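Long-range contacts in alkaline serine protease (Pseudoalteromonas sp., PDB 1Y9Z), which probably hydrolyses peptide bonds as a cold-adapted serine protease of the subtilisin family: residues A[152-157]-A[173-177]; A[195-199]-A[395-399]; A[147-152]-A[391-395]; A[69-73]-A[373-377]; A[24-30]-A[123-129]. All blocks are in the same frame, centred on the assembly; numbering follows the deposited sequence.

Interaction 1 (A[152-157]-A[173-177]); sequences LLIAAA and SVMSV. With NA (sodium ion), chain F; NA (sodium ion), chain E; PMS (phenylmethanesulfonic acid), chain H.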
# COMPACT_ATOMS: atom_id res chain seq x y z
N LEU A 152 -2.70 -15.88 -14.66
CA LEU A 152 -2.67 -14.42 -14.68
C LEU A 152 -1.48 -13.93 -13.87
O LEU A 152 -1.34 -14.26 -12.68
CB LEU A 152 -3.98 -13.85 -14.11
CG LEU A 152 -4.16 -12.33 -14.11
CD1 LEU A 152 -4.14 -11.79 -15.53
CD2 LEU A 152 -5.49 -11.99 -13.45
N LEU A 153 -0.62 -13.15 -14.51
CA LEU A 153 0.59 -12.61 -13.89
C LEU A 153 0.45 -11.11 -13.66
O LEU A 153 0.13 -10.36 -14.59
CB LEU A 153 1.80 -12.90 -14.78
CG LEU A 153 1.96 -14.36 -15.21
CD1 LEU A 153 3.12 -14.47 -16.19
CD2 LEU A 153 2.20 -15.25 -13.99
N ILE A 154 0.72 -10.68 -12.43
CA ILE A 154 0.60 -9.27 -12.06
C ILE A 154 1.83 -8.85 -11.25
O ILE A 154 2.26 -9.58 -10.36
CB ILE A 154 -0.69 -9.06 -11.23
CG1 ILE A 154 -1.90 -9.51 -12.06
CG2 ILE A 154 -0.84 -7.61 -10.81
CD1 ILE A 154 -3.20 -9.61 -11.27
N ALA A 155 2.39 -7.68 -11.56
CA ALA A 155 3.58 -7.21 -10.86
C ALA A 155 3.68 -5.70 -10.75
O ALA A 155 3.02 -4.96 -11.49
CB ALA A 155 4.83 -7.76 -11.55
N ALA A 156 4.52 -5.25 -9.82
CA ALA A 156 4.73 -3.83 -9.55
C ALA A 156 5.60 -3.10 -10.57
O ALA A 156 6.65 -3.59 -10.97
CB ALA A 156 5.32 -3.66 -8.15
N ALA A 157 5.17 -1.90 -10.96
CA ALA A 157 5.91 -1.11 -11.93
C ALA A 157 7.23 -0.57 -11.39
O ALA A 157 8.14 -0.27 -12.16
CB ALA A 157 5.05 0.04 -12.43
N SER A 173 3.41 -10.37 -20.95
CA SER A 173 2.60 -11.40 -20.31
C SER A 173 2.20 -11.06 -18.88
O SER A 173 1.49 -11.83 -18.23
CB SER A 173 3.37 -12.72 -20.30
OG SER A 173 4.56 -12.59 -19.55
N VAL A 174 2.66 -9.91 -18.40
CA VAL A 174 2.40 -9.48 -17.03
C VAL A 174 1.74 -8.11 -16.95
O VAL A 174 2.07 -7.21 -17.72
CB VAL A 174 3.74 -9.42 -16.24
CG1 VAL A 174 3.49 -9.08 -14.78
CG2 VAL A 174 4.48 -10.74 -16.38
N MET A 175 0.80 -7.96 -16.01
CA MET A 175 0.15 -6.67 -15.82
C MET A 175 1.05 -5.79 -14.97
O MET A 175 1.39 -6.14 -13.84
CB MET A 175 -1.19 -6.82 -15.09
CG MET A 175 -2.26 -7.59 -15.84
SD MET A 175 -3.85 -7.51 -14.98
CE MET A 175 -4.48 -5.94 -15.58
N SER A 176 1.46 -4.64 -15.52
CA SER A 176 2.31 -3.71 -14.79
C SER A 176 1.40 -2.76 -14.02
O SER A 176 0.60 -2.04 -14.61
CB SER A 176 3.20 -2.92 -15.75
OG SER A 176 3.97 -1.96 -15.05
N VAL A 177 1.54 -2.76 -12.70
CA VAL A 177 0.70 -1.94 -11.83
C VAL A 177 1.34 -0.67 -11.28
O VAL A 177 2.44 -0.71 -10.72
CB VAL A 177 0.21 -2.78 -10.63
CG1 VAL A 177 -0.69 -1.94 -9.73
CG2 VAL A 177 -0.52 -4.01 -11.12
NA NA F . 1.73 -4.38 -18.53
NA NA E . 3.56 -5.87 -18.73
C PMS H . 9.35 -2.85 -4.17
S PMS H . 7.83 -2.95 -5.14
C1 PMS H . 10.29 -4.07 -4.35
C2 PMS H . 11.29 -4.02 -5.38
C3 PMS H . 12.17 -5.13 -5.58
C4 PMS H . 12.02 -6.27 -4.71
C5 PMS H . 11.04 -6.34 -3.69
C6 PMS H . 10.13 -5.25 -3.46
O2S PMS H . 8.16 -3.59 -6.41
O1S PMS H . 7.32 -1.62 -5.38
O HOH W 1 -1.01 -11.65 -16.93
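Segments 152-157 and 173-177 pair as parallel strands within the buried central sheet of the subtilisin-like alpha/beta domain, placing I154 beside M175 and A155 beside S176. Their short axes diverge by 27°. Four backbone hydrogen bonds alternate between them, running M175 N to L153 O, A155 N to M175 O, V177 N to A155 O and A157 N to V177 O; the second, 2.9 Å long, is nearly straight at 172°. Ahead of this run a water bridges the two chains, accepting from L153 N and donating to S173 O at 2.8 Å. On the face that carries I154, M175 and V177, CG2 of I154 touches CG2 of V177 at 3.6 Å. I154 CG1, held anti to the carbonyl carbon (chi1 -58°), lies alongside the M175 chain, 4.0 Å from its SD. On the other face V174 spreads its two methyls, CG1 against A155 CB at 3.7 Å and CG2 across L153 CB. V174 O faces two modelled sodium sites, the nearer at 2.2 Å, which are probably too close together to be filled at once. At the far end, A156 CB lies 3.3 Å from O2S of the phenylmethanesulfonic acid. Strands 125-128 and 196-201 flank the pair in the sheet, while helices 368-385 and 391-401 pack on the I154 side and helix 137-148, through L143, on the L153 side.

Interaction 2 (A[195-199]-A[395-399]); sequences QVEIS and RAALN. With NA (sodium ion), chain F; NA (sodium ion), chain E.
The carboxylate of E197 and the guanidinium of R395 meet edge to edge, their planes only 14° apart, and neither stacks on a face of the other. This is a side-on bidentate salt bridge, and it ties strand 196-201, next to 174-180 in the central subtilisin-like sheet, to helix 391-401. R395 NE reaches E197 OE2 at 2.7 Å with a nearly straight bond (176°), and NH1 reaches E197 OE1 at 2.8 Å. Both oxygens use their syn lone pairs, so the two groups lock together in one plane. The extended arginine chain, its CG anti to the backbone N (chi1 -177°), carries the guanidinium from the helix to the beginning of the strand, where NH2 also binds D172 O.

E197 OE1 does double duty: it is also 2.8 Å from a sodium site, which Q195 O binds at 2.6 Å and V174 O completes. Cation and guanidinium together would be expected to keep the carboxylate ionised. The other sodium site, so near the first that the two are probably alternatives, takes Q195 OE1 at 2.4 Å, along with the carbonyls of A169, Y171 and V174. Thus the start of a strand, a loop and a helix converge on one charged cluster. N399, one helical turn after R395, crosses the E197 chain at about a right angle, its amide steeply inclined to the carboxylate. Beyond this polar patch the contact turns apolar, and I198 extends CD1 obliquely toward L398, ending 4.1 Å from its CB and 3.8 Å from its carbonyl O.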
# COMPACT_ATOMS: atom_id res chain seq x y z
N GLN A 195 4.21 0.29 -20.56
CA GLN A 195 3.77 -1.03 -20.12
C GLN A 195 2.77 -0.88 -18.97
O GLN A 195 1.93 -1.75 -18.78
CB GLN A 195 4.95 -1.88 -19.63
CG GLN A 195 5.73 -2.60 -20.73
CD GLN A 195 4.99 -3.81 -21.30
OE1 GLN A 195 4.34 -4.56 -20.56
NE2 GLN A 195 5.10 -4.00 -22.61
N VAL A 196 2.86 0.22 -18.21
CA VAL A 196 1.93 0.45 -17.10
C VAL A 196 0.53 0.22 -17.66
O VAL A 196 0.11 0.87 -18.62
CB VAL A 196 2.07 1.87 -16.52
CG1 VAL A 196 0.93 2.16 -15.54
CG2 VAL A 196 3.40 1.98 -15.79
N GLU A 197 -0.19 -0.69 -17.03
CA GLU A 197 -1.50 -1.12 -17.50
C GLU A 197 -2.70 -0.73 -16.65
O GLU A 197 -3.78 -0.44 -17.17
CB GLU A 197 -1.45 -2.64 -17.64
CG GLU A 197 -2.45 -3.27 -18.57
CD GLU A 197 -2.10 -4.72 -18.83
OE1 GLU A 197 -0.90 -5.01 -19.05
OE2 GLU A 197 -3.01 -5.58 -18.81
N ILE A 198 -2.53 -0.71 -15.33
CA ILE A 198 -3.63 -0.40 -14.45
C ILE A 198 -3.08 0.16 -13.14
O ILE A 198 -1.91 -0.06 -12.82
CB ILE A 198 -4.47 -1.68 -14.21
CG1 ILE A 198 -5.85 -1.33 -13.67
CG2 ILE A 198 -3.74 -2.62 -13.27
CD1 ILE A 198 -6.84 -2.48 -13.75
N SER A 199 -3.92 0.87 -12.40
CA SER A 199 -3.50 1.47 -11.14
C SER A 199 -4.22 0.91 -9.92
O SER A 199 -5.32 0.37 -10.02
CB SER A 199 -3.73 2.98 -11.17
OG SER A 199 -2.99 3.60 -12.20
N ARG A 395 -7.91 -10.35 -17.62
CA ARG A 395 -7.01 -9.21 -17.76
C ARG A 395 -7.70 -8.13 -18.60
O ARG A 395 -7.70 -6.95 -18.24
CB ARG A 395 -5.71 -9.66 -18.43
CG ARG A 395 -4.65 -8.58 -18.59
CD ARG A 395 -3.37 -9.18 -19.14
NE ARG A 395 -2.35 -8.17 -19.41
CZ ARG A 395 -1.17 -8.45 -19.95
NH1 ARG A 395 -0.30 -7.47 -20.17
NH2 ARG A 395 -0.86 -9.70 -20.27
N ALA A 396 -8.30 -8.55 -19.71
CA ALA A 396 -9.00 -7.62 -20.60
C ALA A 396 -10.17 -6.97 -19.88
O ALA A 396 -10.42 -5.77 -20.04
CB ALA A 396 -9.49 -8.36 -21.84
N ALA A 397 -10.88 -7.75 -19.07
CA ALA A 397 -12.03 -7.23 -18.33
C ALA A 397 -11.59 -6.14 -17.36
O ALA A 397 -12.25 -5.11 -17.24
CB ALA A 397 -12.71 -8.36 -17.58
N LEU A 398 -10.48 -6.36 -16.67
CA LEU A 398 -9.98 -5.37 -15.72
C LEU A 398 -9.61 -4.07 -16.42
O LEU A 398 -9.93 -2.98 -15.95
CB LEU A 398 -8.76 -5.93 -14.97
CG LEU A 398 -9.00 -7.20 -14.14
CD1 LEU A 398 -7.69 -7.66 -13.53
CD2 LEU A 398 -10.04 -6.94 -13.06
N ASN A 399 -8.94 -4.19 -17.56
CA ASN A 399 -8.53 -3.02 -18.33
C ASN A 399 -9.71 -2.27 -18.93
O ASN A 399 -9.76 -1.04 -18.92
CB ASN A 399 -7.57 -3.44 -19.44
CG ASN A 399 -6.23 -3.90 -18.91
OD1 ASN A 399 -5.49 -4.62 -19.59
ND2 ASN A 399 -5.90 -3.48 -17.70
NA NA F . 1.73 -4.38 -18.53
NA NA E . 3.56 -5.87 -18.73

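Interaction 3 (A[147-152]-A[391-395]); sequences YNNGVL and ASQVR
L152 and A391 bring the two backbones together, their CA atoms 4.8 Å apart. The approach joins the end of one helix to the start of another. Helix 137-148 stops in a Schellman motif, in which G150 adopts a positive phi of 108° and its N bonds back to Y147 O at 3.0 Å; the chain then turns into strand 152-156. Facing this turn is the first turn of helix 391-401. One water links the two, donating to Y147 O and accepting from S392 N at 3.0 Å, while a second joins G150 O to A391 N, weakly on the A391 side.

A391 fills the space between them with its single methyl, CB lying 3.4 Å from G150 O and 3.9 Å from L152 CB. L152 continues the apolar patch along the helix, its CD2 4.2 Å from V394 CG1 and its CD1 against R395 CB. The Y147 ring, with CG anti to the backbone N (chi1 176°), swings across to the helix. Its hydroxyl end abuts S392, with OH 3.3 Å from CB, while R395 NH2 stands over one ring face, 3.4 Å from CZ. Because ring and guanidinium planes are 66° apart, the arginine presents its edge and does not stack. The salt bridge of R395 to E197 helps keep NH2 over the ring, and S392 OG is engaged by S390 OG. W383 of helix 368-385 covers L152, A391 and V394. Helix 137-148 is the connection of a beta-alpha-beta crossover between the parallel neighbours 125-128 and 152-156, with helix 391-401 packed against its end.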
# COMPACT_ATOMS: atom_id res chain seq x y z
N TYR A 147 1.32 -17.58 -18.93
CA TYR A 147 0.18 -16.73 -19.24
C TYR A 147 -0.73 -17.39 -20.27
O TYR A 147 -1.95 -17.42 -20.10
CB TYR A 147 0.68 -15.37 -19.76
CG TYR A 147 -0.41 -14.42 -20.19
CD1 TYR A 147 -1.43 -14.05 -19.32
CD2 TYR A 147 -0.40 -13.87 -21.47
CE1 TYR A 147 -2.42 -13.15 -19.72
CE2 TYR A 147 -1.39 -12.97 -21.88
CZ TYR A 147 -2.39 -12.61 -21.00
OH TYR A 147 -3.36 -11.72 -21.40
N ASN A 148 -0.14 -17.91 -21.34
CA ASN A 148 -0.94 -18.57 -22.37
C ASN A 148 -1.57 -19.84 -21.84
O ASN A 148 -2.62 -20.27 -22.33
CB ASN A 148 -0.09 -18.87 -23.61
CG ASN A 148 0.35 -17.61 -24.32
OD1 ASN A 148 -0.42 -16.65 -24.46
ND2 ASN A 148 1.59 -17.59 -24.80
N ASN A 149 -0.95 -20.45 -20.83
CA ASN A 149 -1.49 -21.67 -20.24
C ASN A 149 -2.65 -21.33 -19.31
O ASN A 149 -3.29 -22.23 -18.76
CB ASN A 149 -0.42 -22.44 -19.46
CG ASN A 149 0.56 -23.16 -20.37
OD1 ASN A 149 0.28 -23.37 -21.55
ND2 ASN A 149 1.70 -23.55 -19.82
N GLY A 150 -2.91 -20.04 -19.12
CA GLY A 150 -4.03 -19.64 -18.27
C GLY A 150 -3.72 -19.05 -16.91
O GLY A 150 -4.62 -18.89 -16.09
N VAL A 151 -2.46 -18.71 -16.65
CA VAL A 151 -2.08 -18.12 -15.37
C VAL A 151 -1.96 -16.61 -15.49
O VAL A 151 -1.22 -16.10 -16.34
CB VAL A 151 -0.73 -18.68 -14.88
CG1 VAL A 151 -0.36 -18.06 -13.53
CG2 VAL A 151 -0.80 -20.19 -14.76
N LEU A 152 -2.70 -15.88 -14.66
CA LEU A 152 -2.67 -14.42 -14.68
C LEU A 152 -1.48 -13.93 -13.87
O LEU A 152 -1.34 -14.26 -12.68
CB LEU A 152 -3.98 -13.85 -14.11
CG LEU A 152 -4.16 -12.33 -14.11
CD1 LEU A 152 -4.14 -11.79 -15.53
CD2 LEU A 152 -5.49 -11.99 -13.45
N ALA A 391 -7.25 -16.35 -18.16
CA ALA A 391 -6.47 -15.27 -17.56
C ALA A 391 -6.47 -14.04 -18.47
O ALA A 391 -6.66 -12.92 -18.01
CB ALA A 391 -5.04 -15.74 -17.31
N SER A 392 -6.27 -14.27 -19.76
CA SER A 392 -6.23 -13.17 -20.72
C SER A 392 -7.58 -12.45 -20.76
O SER A 392 -7.64 -11.23 -20.89
CB SER A 392 -5.87 -13.68 -22.12
OG SER A 392 -6.84 -14.59 -22.61
N GLN A 393 -8.66 -13.22 -20.64
CA GLN A 393 -10.00 -12.63 -20.66
C GLN A 393 -10.26 -11.79 -19.41
O GLN A 393 -10.87 -10.73 -19.49
CB GLN A 393 -11.04 -13.74 -20.81
CG GLN A 393 -11.13 -14.28 -22.24
CD GLN A 393 -12.00 -15.51 -22.38
OE1 GLN A 393 -12.42 -15.86 -23.49
NE2 GLN A 393 -12.27 -16.18 -21.27
N VAL A 394 -9.78 -12.26 -18.26
CA VAL A 394 -9.96 -11.52 -17.02
C VAL A 394 -9.13 -10.23 -17.09
O VAL A 394 -9.58 -9.16 -16.69
CB VAL A 394 -9.51 -12.35 -15.80
CG1 VAL A 394 -9.52 -11.50 -14.54
CG2 VAL A 394 -10.44 -13.55 -15.62
N ARG A 395 -7.91 -10.35 -17.62
CA ARG A 395 -7.01 -9.21 -17.76
C ARG A 395 -7.70 -8.13 -18.60
O ARG A 395 -7.70 -6.95 -18.24
CB ARG A 395 -5.71 -9.66 -18.43
CG ARG A 395 -4.65 -8.58 -18.59
CD ARG A 395 -3.37 -9.18 -19.14
NE ARG A 395 -2.35 -8.17 -19.41
CZ ARG A 395 -1.17 -8.45 -19.95
NH1 ARG A 395 -0.30 -7.47 -20.17
NH2 ARG A 395 -0.86 -9.70 -20.27
O HOH W 2 -4.73 -16.74 -20.59
O HOH W 3 -7.06 -19.27 -17.50

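Interaction 4 (A[69-73]-A[373-377]); sequences VAGTI and PHVSG
T72 sets its methyl over one face of the H374 ring, a CH-pi contact in which CG2 lies 3.4 Å from the ring centroid and 12° off the normal. Next to it P373 packs against the other helix, between V69, T72 and I73. Its CB sits 3.7 Å from V69 CG1 and 3.6 Å from I73 CG1, and its CG faces the T72 side chain. Helices 69-73 and 373-377 cross at 41°, and they come nearest at I73 and G377, whose CA atoms are 4.9 Å apart.

The second shell sets these groups. T72 OG1 lies beside its own backbone N (chi1 -66°) and bonds weakly to H68 O, which turns the methyl outward. H374 ND1 donates to M370 O within its own helix, which limits the rotation of the ring. S376, which I73 CD1 approaches, bonds through OG to T127 OG1 of the sheet, and Q8 NE2 holds T72 O. The helices carry H65 and S369 near their N-terminal ends, and both residues line the phenylmethanesulfonic acid pocket. This is consistent with the subtilisin catalytic site, in which the histidine and serine stand at the starts of two packed central helices.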
# COMPACT_ATOMS: atom_id res chain seq x y z
N VAL A 69 1.82 -7.13 1.96
CA VAL A 69 1.19 -7.46 0.68
C VAL A 69 0.05 -8.47 0.90
O VAL A 69 -1.05 -8.29 0.38
CB VAL A 69 2.24 -8.04 -0.29
CG1 VAL A 69 1.57 -8.65 -1.51
CG2 VAL A 69 3.20 -6.93 -0.72
N ALA A 70 0.32 -9.50 1.69
CA ALA A 70 -0.68 -10.53 1.98
C ALA A 70 -1.90 -9.94 2.69
O ALA A 70 -3.04 -10.32 2.40
CB ALA A 70 -0.07 -11.64 2.83
N GLY A 71 -1.66 -9.02 3.62
CA GLY A 71 -2.75 -8.39 4.34
C GLY A 71 -3.68 -7.62 3.42
O GLY A 71 -4.89 -7.58 3.62
N THR A 72 -3.11 -6.99 2.39
CA THR A 72 -3.93 -6.23 1.45
C THR A 72 -4.84 -7.18 0.66
O THR A 72 -5.98 -6.84 0.34
CB THR A 72 -3.04 -5.42 0.48
OG1 THR A 72 -2.35 -4.41 1.21
CG2 THR A 72 -3.89 -4.77 -0.60
N ILE A 73 -4.33 -8.37 0.38
CA ILE A 73 -5.07 -9.38 -0.36
C ILE A 73 -6.10 -10.11 0.49
O ILE A 73 -7.23 -10.36 0.04
CB ILE A 73 -4.11 -10.44 -0.96
CG1 ILE A 73 -3.25 -9.80 -2.05
CG2 ILE A 73 -4.90 -11.62 -1.52
CD1 ILE A 73 -2.09 -10.67 -2.51
N PRO A 373 -1.01 -5.81 -4.86
CA PRO A 373 -1.93 -6.75 -4.22
C PRO A 373 -3.40 -6.31 -4.29
O PRO A 373 -4.30 -7.15 -4.20
CB PRO A 373 -1.40 -6.85 -2.79
CG PRO A 373 -0.68 -5.55 -2.58
CD PRO A 373 0.02 -5.36 -3.90
N HIS A 374 -3.64 -5.01 -4.44
CA HIS A 374 -5.02 -4.55 -4.57
C HIS A 374 -5.52 -5.08 -5.91
O HIS A 374 -6.64 -5.59 -6.02
CB HIS A 374 -5.12 -3.02 -4.58
CG HIS A 374 -5.05 -2.40 -3.22
ND1 HIS A 374 -3.86 -2.00 -2.65
CD2 HIS A 374 -6.01 -2.08 -2.33
CE1 HIS A 374 -4.10 -1.46 -1.46
NE2 HIS A 374 -5.40 -1.50 -1.24
N VAL A 375 -4.68 -4.97 -6.93
CA VAL A 375 -5.03 -5.42 -8.27
C VAL A 375 -5.14 -6.94 -8.38
O VAL A 375 -6.11 -7.46 -8.94
CB VAL A 375 -4.00 -4.90 -9.32
CG1 VAL A 375 -4.28 -5.50 -10.69
CG2 VAL A 375 -4.08 -3.38 -9.39
N SER A 376 -4.17 -7.67 -7.85
CA SER A 376 -4.21 -9.13 -7.92
C SER A 376 -5.30 -9.69 -7.00
O SER A 376 -5.91 -10.71 -7.31
CB SER A 376 -2.84 -9.73 -7.57
OG SER A 376 -2.42 -9.37 -6.26
N GLY A 377 -5.55 -9.01 -5.88
CA GLY A 377 -6.59 -9.45 -4.97
C GLY A 377 -7.93 -9.31 -5.67
O GLY A 377 -8.75 -10.23 -5.65

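Interaction 5 (A[24-30]-A[123-129]); sequences RTICIID and ANVVTMS. With PMS (phenylmethanesulfonic acid), chain H.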
# COMPACT_ATOMS: atom_id res chain seq x y z
N ARG A 24 -10.45 -20.33 -6.63
CA ARG A 24 -9.25 -19.65 -7.14
C ARG A 24 -8.08 -19.81 -6.17
O ARG A 24 -8.27 -20.03 -4.97
CB ARG A 24 -9.50 -18.14 -7.30
CG ARG A 24 -10.60 -17.72 -8.26
CD ARG A 24 -10.25 -18.02 -9.71
NE ARG A 24 -10.44 -19.43 -10.02
CZ ARG A 24 -10.06 -20.00 -11.16
NH1 ARG A 24 -10.27 -21.29 -11.37
NH2 ARG A 24 -9.45 -19.28 -12.10
N THR A 25 -6.87 -19.70 -6.70
CA THR A 25 -5.67 -19.78 -5.88
C THR A 25 -4.73 -18.66 -6.31
O THR A 25 -4.41 -18.53 -7.49
CB THR A 25 -4.92 -21.12 -6.03
OG1 THR A 25 -5.74 -22.18 -5.52
CG2 THR A 25 -3.61 -21.09 -5.26
N ILE A 26 -4.33 -17.83 -5.36
CA ILE A 26 -3.41 -16.74 -5.65
C ILE A 26 -2.09 -17.02 -4.94
O ILE A 26 -2.08 -17.35 -3.75
CB ILE A 26 -3.97 -15.36 -5.22
CG1 ILE A 26 -2.92 -14.27 -5.45
CG2 ILE A 26 -4.40 -15.39 -3.75
CD1 ILE A 26 -3.46 -12.86 -5.39
N CYS A 27 -0.99 -16.92 -5.67
CA CYS A 27 0.33 -17.17 -5.12
C CYS A 27 1.08 -15.87 -4.96
O CYS A 27 1.21 -15.09 -5.91
CB CYS A 27 1.11 -18.09 -6.04
SG CYS A 27 2.66 -18.78 -5.38
N ILE A 28 1.57 -15.64 -3.75
CA ILE A 28 2.32 -14.44 -3.43
C ILE A 28 3.81 -14.75 -3.38
O ILE A 28 4.28 -15.46 -2.48
CB ILE A 28 1.90 -13.87 -2.06
CG1 ILE A 28 0.38 -13.65 -2.02
CG2 ILE A 28 2.62 -12.56 -1.79
CD1 ILE A 28 -0.15 -13.27 -0.65
N ILE A 29 4.55 -14.25 -4.36
CA ILE A 29 6.00 -14.44 -4.40
C ILE A 29 6.54 -13.19 -3.73
O ILE A 29 6.47 -12.09 -4.29
CB ILE A 29 6.51 -14.53 -5.86
CG1 ILE A 29 5.90 -15.76 -6.53
CG2 ILE A 29 8.03 -14.60 -5.88
CD1 ILE A 29 6.36 -15.99 -7.97
N ASP A 30 7.06 -13.34 -2.52
CA ASP A 30 7.53 -12.19 -1.77
C ASP A 30 8.44 -12.60 -0.62
O ASP A 30 9.15 -13.61 -0.71
CB ASP A 30 6.30 -11.42 -1.26
CG ASP A 30 6.52 -9.92 -1.19
OD1 ASP A 30 7.41 -9.49 -0.44
OD2 ASP A 30 5.80 -9.18 -1.90
N ALA A 123 -1.59 -22.37 -8.55
CA ALA A 123 -1.97 -20.97 -8.72
C ALA A 123 -2.65 -20.61 -10.03
O ALA A 123 -2.27 -21.08 -11.10
CB ALA A 123 -0.74 -20.09 -8.53
N ASN A 124 -3.67 -19.75 -9.93
CA ASN A 124 -4.38 -19.25 -11.10
C ASN A 124 -3.86 -17.83 -11.31
O ASN A 124 -3.77 -17.34 -12.43
CB ASN A 124 -5.89 -19.16 -10.83
CG ASN A 124 -6.50 -20.51 -10.50
OD1 ASN A 124 -7.03 -20.70 -9.41
ND2 ASN A 124 -6.43 -21.44 -11.44
N VAL A 125 -3.51 -17.19 -10.20
CA VAL A 125 -2.98 -15.83 -10.20
C VAL A 125 -1.65 -15.82 -9.46
O VAL A 125 -1.52 -16.42 -8.39
CB VAL A 125 -3.94 -14.85 -9.48
CG1 VAL A 125 -3.34 -13.44 -9.49
CG2 VAL A 125 -5.31 -14.86 -10.14
N VAL A 126 -0.65 -15.17 -10.05
CA VAL A 126 0.65 -15.05 -9.42
C VAL A 126 0.93 -13.56 -9.29
O VAL A 126 0.99 -12.84 -10.30
CB VAL A 126 1.76 -15.72 -10.27
CG1 VAL A 126 3.11 -15.50 -9.61
CG2 VAL A 126 1.48 -17.22 -10.38
N THR A 127 1.06 -13.10 -8.05
CA THR A 127 1.29 -11.69 -7.80
C THR A 127 2.72 -11.46 -7.32
O THR A 127 3.22 -12.14 -6.41
CB THR A 127 0.24 -11.17 -6.78
OG1 THR A 127 0.32 -9.74 -6.68
CG2 THR A 127 0.43 -11.80 -5.41
N MET A 128 3.39 -10.51 -7.97
CA MET A 128 4.79 -10.23 -7.68
C MET A 128 5.07 -8.76 -7.41
O MET A 128 5.24 -7.95 -8.33
CB MET A 128 5.63 -10.72 -8.87
CG MET A 128 5.41 -12.20 -9.16
SD MET A 128 6.05 -12.80 -10.74
CE MET A 128 4.75 -12.28 -11.85
N SER A 129 5.12 -8.41 -6.12
CA SER A 129 5.42 -7.04 -5.71
C SER A 129 6.93 -6.95 -5.61
O SER A 129 7.49 -6.75 -4.53
CB SER A 129 4.76 -6.73 -4.37
OG SER A 129 3.36 -6.57 -4.53
C PMS H . 9.35 -2.85 -4.17
S PMS H . 7.83 -2.95 -5.14
C1 PMS H . 10.29 -4.07 -4.35
C2 PMS H . 11.29 -4.02 -5.38
C3 PMS H . 12.17 -5.13 -5.58
C4 PMS H . 12.02 -6.27 -4.71
C5 PMS H . 11.04 -6.34 -3.69
C6 PMS H . 10.13 -5.25 -3.46
O2S PMS H . 8.16 -3.59 -6.41
O1S PMS H . 7.32 -1.62 -5.38
O HOH W 4 -7.42 -22.91 -7.63
O HOH W 5 4.41 -10.22 -4.00
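I26, C27 and I28 form the tight half of this parallel strand pair, matched with V125, V126 and T127. C27 N bonds to V125 O at 2.8 Å and T127 N returns to C27 O at 2.9 Å. T127 CG2, squeezed between its own backbone N and carbonyl carbon (chi1 -171° for OG1), presses on C27 O at 3.4 Å and runs beside I28 CG1. On the other face I29 CD1 meets V126 CG1 at 3.7 Å, and C27, disulfide-bonded to C117, touches A123 CB.

The start of the pair is more open. T25 O accepts from both N124 N and V125 N, while N124 OD1 receives T25 N at 2.9 Å through a bond bent to 137°. The N124 amide lies flat over the R24 guanidinium, the planes 6° apart and OD1 3.6 Å from CZ; W383 adds a cation-pi contact to R24. A water joins T25 OG1 to N124 OD1. At the far end the strands separate around another water, which accepts from S129 N at 2.9 Å. There D30 bonds through OD1 to H65 ND1, consistent with the aspartate-histidine pair of the subtilisin catalytic triad.

In the fold
Interactions 1 and 5 are buried strand pairings in one largely parallel sheet, joined through strands 125-128 and 152-156, and both end at the phenylmethanesulfonic acid pocket; their chemistry is mostly backbone hydrogen bonds and aliphatic packing. Interaction 4, nearest the chain centre, is side-chain packing between two helices, and S376 meets T127 of interaction 5 at its edge. Interactions 2 and 3 lie farther out and share R395 of helix 391-401. The former is buried although ionic and metal-bound, whereas the latter is partly buried and bridged by water. V174 O links interaction 1 to the sodium cluster of interaction 2, while L152 belongs to interactions 1 and 3.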